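Local coordinates for protein phosphoribosylaminoimidazole carboxylase (Bombyx mori, PDB 4JA0) that probably catalyses two steps of de novo purine biosynthesis, pairing a SAICAR synthetase domain with an AIR carboxylase domain in one chain, at residues Met96-Trp101 / Ala151-Asn156. Numbering follows the deposited sequence.
Sequences MIPIEW and AKFNYN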
ATOM      1  N   MET A  96     -39.292  43.559  -9.185  1.00  9.09           N
ATOM      2  CA  MET A  96     -38.112  43.722 -10.010  1.00 17.02           C
ATOM      3  C   MET A  96     -36.975  44.462  -9.305  1.00 11.47           C
ATOM      4  O   MET A  96     -37.203  45.410  -8.543  1.00 10.76           O
ATOM      5  CB  MET A  96     -38.476  44.456 -11.303  1.00  8.52           C
ATOM      6  CG  MET A  96     -39.567  43.790 -12.090  1.00 13.98           C
ATOM      7  SD  MET A  96     -39.074  42.167 -12.709  1.00 26.51           S
ATOM      8  CE  MET A  96     -37.827  42.595 -13.928  1.00  5.13           C
ATOM      9  N   ILE A  97     -35.754  43.991  -9.551  1.00  6.00           N
ATOM     10  CA  ILE A  97     -34.570  44.724  -9.157  1.00  6.96           C
ATOM     11  C   ILE A  97     -34.338  45.726 -10.279  1.00  8.35           C
ATOM     12  O   ILE A  97     -34.220  45.345 -11.440  1.00 11.82           O
ATOM     13  CB  ILE A  97     -33.294  43.825  -9.051  1.00 12.38           C
ATOM     14  CG1 ILE A  97     -33.596  42.442  -8.456  1.00  7.17           C
ATOM     15  CG2 ILE A  97     -32.191  44.536  -8.278  1.00 10.21           C
ATOM     16  CD1 ILE A  97     -34.285  42.479  -7.155  1.00  9.14           C
ATOM     17  N   PRO A  98     -34.272  47.015  -9.937  1.00 16.81           N
ATOM     18  CA  PRO A  98     -34.106  48.076 -10.936  1.00 10.48           C
ATOM     19  C   PRO A  98     -32.679  48.168 -11.482  1.00 10.68           C
ATOM     20  O   PRO A  98     -32.099  49.255 -11.492  1.00 16.82           O
ATOM     21  CB  PRO A  98     -34.442  49.341 -10.145  1.00  8.80           C
ATOM     22  CG  PRO A  98     -34.076  49.018  -8.745  1.00  9.38           C
ATOM     23  CD  PRO A  98     -34.366  47.550  -8.566  1.00 10.61           C
ATOM     24  N   ILE A  99     -32.120  47.044 -11.905  1.00  7.75           N
ATOM     25  CA  ILE A  99     -30.814  47.020 -12.546  1.00  6.50           C
ATOM     26  C   ILE A  99     -30.945  46.362 -13.903  1.00  8.63           C
ATOM     27  O   ILE A  99     -31.587  45.317 -14.036  1.00 11.14           O
ATOM     28  CB  ILE A  99     -29.788  46.198 -11.755  1.00  4.52           C
ATOM     29  CG1 ILE A  99     -29.734  46.674 -10.304  1.00  5.85           C
ATOM     30  CG2 ILE A  99     -28.413  46.249 -12.431  1.00  1.84           C
ATOM     31  CD1 ILE A  99     -29.195  48.086 -10.152  1.00 12.52           C
ATOM     32  N   GLU A 100     -30.355  46.976 -14.919  1.00  8.56           N
ATOM     33  CA  GLU A 100     -30.151  46.281 -16.177  1.00 12.25           C
ATOM     34  C   GLU A 100     -28.797  45.561 -16.151  1.00  5.98           C
ATOM     35  O   GLU A 100     -27.751  46.184 -15.978  1.00  3.17           O
ATOM     36  CB  GLU A 100     -30.240  47.252 -17.351  1.00 11.12           C
ATOM     37  CG  GLU A 100     -31.644  47.770 -17.596  1.00 31.51           C
ATOM     38  CD  GLU A 100     -31.696  48.817 -18.687  1.00 33.18           C
ATOM     39  OE1 GLU A 100     -30.624  49.123 -19.255  1.00 27.84           O
ATOM     40  OE2 GLU A 100     -32.809  49.322 -18.974  1.00 21.27           O
ATOM     41  N   TRP A 101     -28.832  44.239 -16.307  1.00  4.28           N
ATOM     42  CA  TRP A 101     -27.621  43.426 -16.320  1.00  3.94           C
ATOM     43  C   TRP A 101     -27.147  43.180 -17.755  1.00  1.13           C
ATOM     44  O   TRP A 101     -27.821  42.506 -18.531  1.00  4.27           O
ATOM     45  CB  TRP A 101     -27.846  42.110 -15.568  1.00  3.72           C
ATOM     46  CG  TRP A 101     -28.305  42.330 -14.171  1.00  4.99           C
ATOM     47  CD1 TRP A 101     -29.570  42.655 -13.765  1.00  4.78           C
ATOM     48  CD2 TRP A 101     -27.499  42.286 -12.982  1.00  2.16           C
ATOM     49  NE1 TRP A 101     -29.601  42.797 -12.393  1.00  7.77           N
ATOM     50  CE2 TRP A 101     -28.342  42.574 -11.891  1.00  3.98           C
ATOM     51  CE3 TRP A 101     -26.157  42.018 -12.741  1.00  1.62           C
ATOM     52  CZ2 TRP A 101     -27.875  42.611 -10.569  1.00  3.23           C
ATOM     53  CZ3 TRP A 101     -25.694  42.056 -11.430  1.00  1.13           C
ATOM     54  CH2 TRP A 101     -26.549  42.345 -10.364  1.00  1.54           C
ATOM     55  N   ALA A 151     -26.671  50.388  -1.830  1.00  8.08           N
ATOM     56  CA  ALA A 151     -28.013  50.900  -2.093  1.00  4.36           C
ATOM     57  C   ALA A 151     -29.055  50.215  -1.216  1.00  9.38           C
ATOM     58  O   ALA A 151     -30.149  50.748  -1.006  1.00  4.87           O
ATOM     59  CB  ALA A 151     -28.362  50.691  -3.543  1.00  6.98           C
ATOM     60  N   LYS A 152     -28.693  49.038  -0.708  1.00  4.56           N
ATOM     61  CA  LYS A 152     -29.549  48.251   0.166  1.00  6.10           C
ATOM     62  C   LYS A 152     -30.981  48.053  -0.346  1.00 14.54           C
ATOM     63  O   LYS A 152     -31.941  48.363   0.366  1.00 10.30           O
ATOM     64  CB  LYS A 152     -29.542  48.841   1.579  1.00 11.55           C
ATOM     65  CG  LYS A 152     -28.286  48.489   2.366  1.00 17.32           C
ATOM     66  CD  LYS A 152     -28.175  49.297   3.646  1.00 39.61           C
ATOM     67  CE  LYS A 152     -26.857  49.013   4.363  1.00 60.06           C
ATOM     68  NZ  LYS A 152     -26.693  49.861   5.583  1.00 44.56           N
ATOM     69  N   PHE A 153     -31.112  47.562  -1.583  1.00 12.70           N
ATOM     70  CA  PHE A 153     -32.405  47.206  -2.161  1.00  6.38           C
ATOM     71  C   PHE A 153     -33.027  46.060  -1.354  1.00 15.13           C
ATOM     72  O   PHE A 153     -32.317  45.195  -0.832  1.00 10.74           O
ATOM     73  CB  PHE A 153     -32.242  46.762  -3.607  1.00  8.31           C
ATOM     74  CG  PHE A 153     -31.824  47.851  -4.544  1.00 11.81           C
ATOM     75  CD1 PHE A 153     -30.618  47.767  -5.238  1.00 16.24           C
ATOM     76  CD2 PHE A 153     -32.623  48.966  -4.744  1.00 13.40           C
ATOM     77  CE1 PHE A 153     -30.222  48.786  -6.124  1.00  9.44           C
ATOM     78  CE2 PHE A 153     -32.233  49.976  -5.625  1.00  7.07           C
ATOM     79  CZ  PHE A 153     -31.033  49.882  -6.311  1.00  4.92           C
ATOM     80  N   ASN A 154     -34.351  46.050  -1.247  1.00 20.88           N
ATOM     81  CA  ASN A 154     -35.028  45.019  -0.464  1.00 11.83           C
ATOM     82  C   ASN A 154     -36.352  44.681  -1.145  1.00 14.15           C
ATOM     83  O   ASN A 154     -37.238  45.528  -1.262  1.00 17.08           O
ATOM     84  CB  ASN A 154     -35.233  45.495   0.990  1.00 13.99           C
ATOM     85  CG  ASN A 154     -35.654  44.364   1.948  1.00 37.76           C
ATOM     86  OD1 ASN A 154     -36.165  43.331   1.517  1.00 66.65           O
ATOM     87  ND2 ASN A 154     -35.454  44.572   3.252  1.00 25.22           N
ATOM     88  N   TYR A 155     -36.472  43.440  -1.603  1.00 13.04           N
ATOM     89  CA  TYR A 155     -37.644  43.005  -2.343  1.00 11.52           C
ATOM     90  C   TYR A 155     -38.138  41.677  -1.837  1.00 15.56           C
ATOM     91  O   TYR A 155     -37.337  40.770  -1.613  1.00 15.34           O
ATOM     92  CB  TYR A 155     -37.319  42.902  -3.831  1.00  6.65           C
ATOM     93  CG  TYR A 155     -36.937  44.227  -4.423  1.00 16.27           C
ATOM     94  CD1 TYR A 155     -37.916  45.182  -4.694  1.00 19.99           C
ATOM     95  CD2 TYR A 155     -35.604  44.545  -4.685  1.00 11.65           C
ATOM     96  CE1 TYR A 155     -37.589  46.391  -5.217  1.00  8.56           C
ATOM     97  CE2 TYR A 155     -35.259  45.762  -5.211  1.00  9.30           C
ATOM     98  CZ  TYR A 155     -36.259  46.684  -5.475  1.00 23.63           C
ATOM     99  OH  TYR A 155     -35.947  47.916  -6.001  1.00 75.81           O
ATOM    100  N   ASN A 156     -39.447  41.589  -1.608  1.00 13.61           N
ATOM    101  CA  ASN A 156     -40.085  40.363  -1.138  1.00 13.81           C
ATOM    102  C   ASN A 156     -39.310  39.683  -0.014  1.00 17.36           C
ATOM    103  O   ASN A 156     -39.225  38.454   0.040  1.00 24.32           O
ATOM    104  CB  ASN A 156     -40.357  39.393  -2.298  1.00 14.94           C
ATOM    105  CG  ASN A 156     -41.718  39.649  -2.981  1.00 24.60           C
ATOM    106  OD1 ASN A 156     -42.755  39.785  -2.314  1.00 28.92           O
ATOM    107  ND2 ASN A 156     -41.712  39.709  -4.313  1.00 17.99           N
TER
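Y155 and P98 meet tip to tip: the phenol OH reaches the proline ring at CD and CG, with P98 CG 3.5 Å from Y155 OH. One face of the phenol ring takes the carbonyl of M96: M96 O stands 3.4 Å above the Y155 ring plane, displaced toward the rim, and is nearest to the CE1 and CZ side. I97 comes in obliquely with its CD1 methyl, 3.5 Å from Y155 CD2. That methyl is carried by CG1, which sits beside the backbone N (chi1 -39°), while CG2 is anti to the N. F153 meets the same corner of P98: its CE2 lies 3.7 Å from P98 CG, the two side chains sliding past each other in opposite directions, and P98 CD lies over one face of the F153 ring. I99 CD1 adds a looser, oblique touch at F153 CE1, 4.2 Å away. P98 is the centre of an inverse gamma turn, closed by a weak I99 N to I97 O bond, and this kink presents the pyrrolidine ring to both aromatics. The contact thus sets the small hairpin of strands 154-155 and 158-159 against the link between strands 94-96 and 100-104 in the SAICAR synthetase domain; I160 lies on I97 and F133 on F153. Replacing Y155 with an alanine would probably leave M96 O and the I97 methyl without their aromatic cover and open a gap beside P98. With no hydrogen bond or salt bridge joining them, the two segments meet here through van der Waals contact of proline and isoleucine carbons with two aromatic rings, with one carbonyl oxygen over the phenol face.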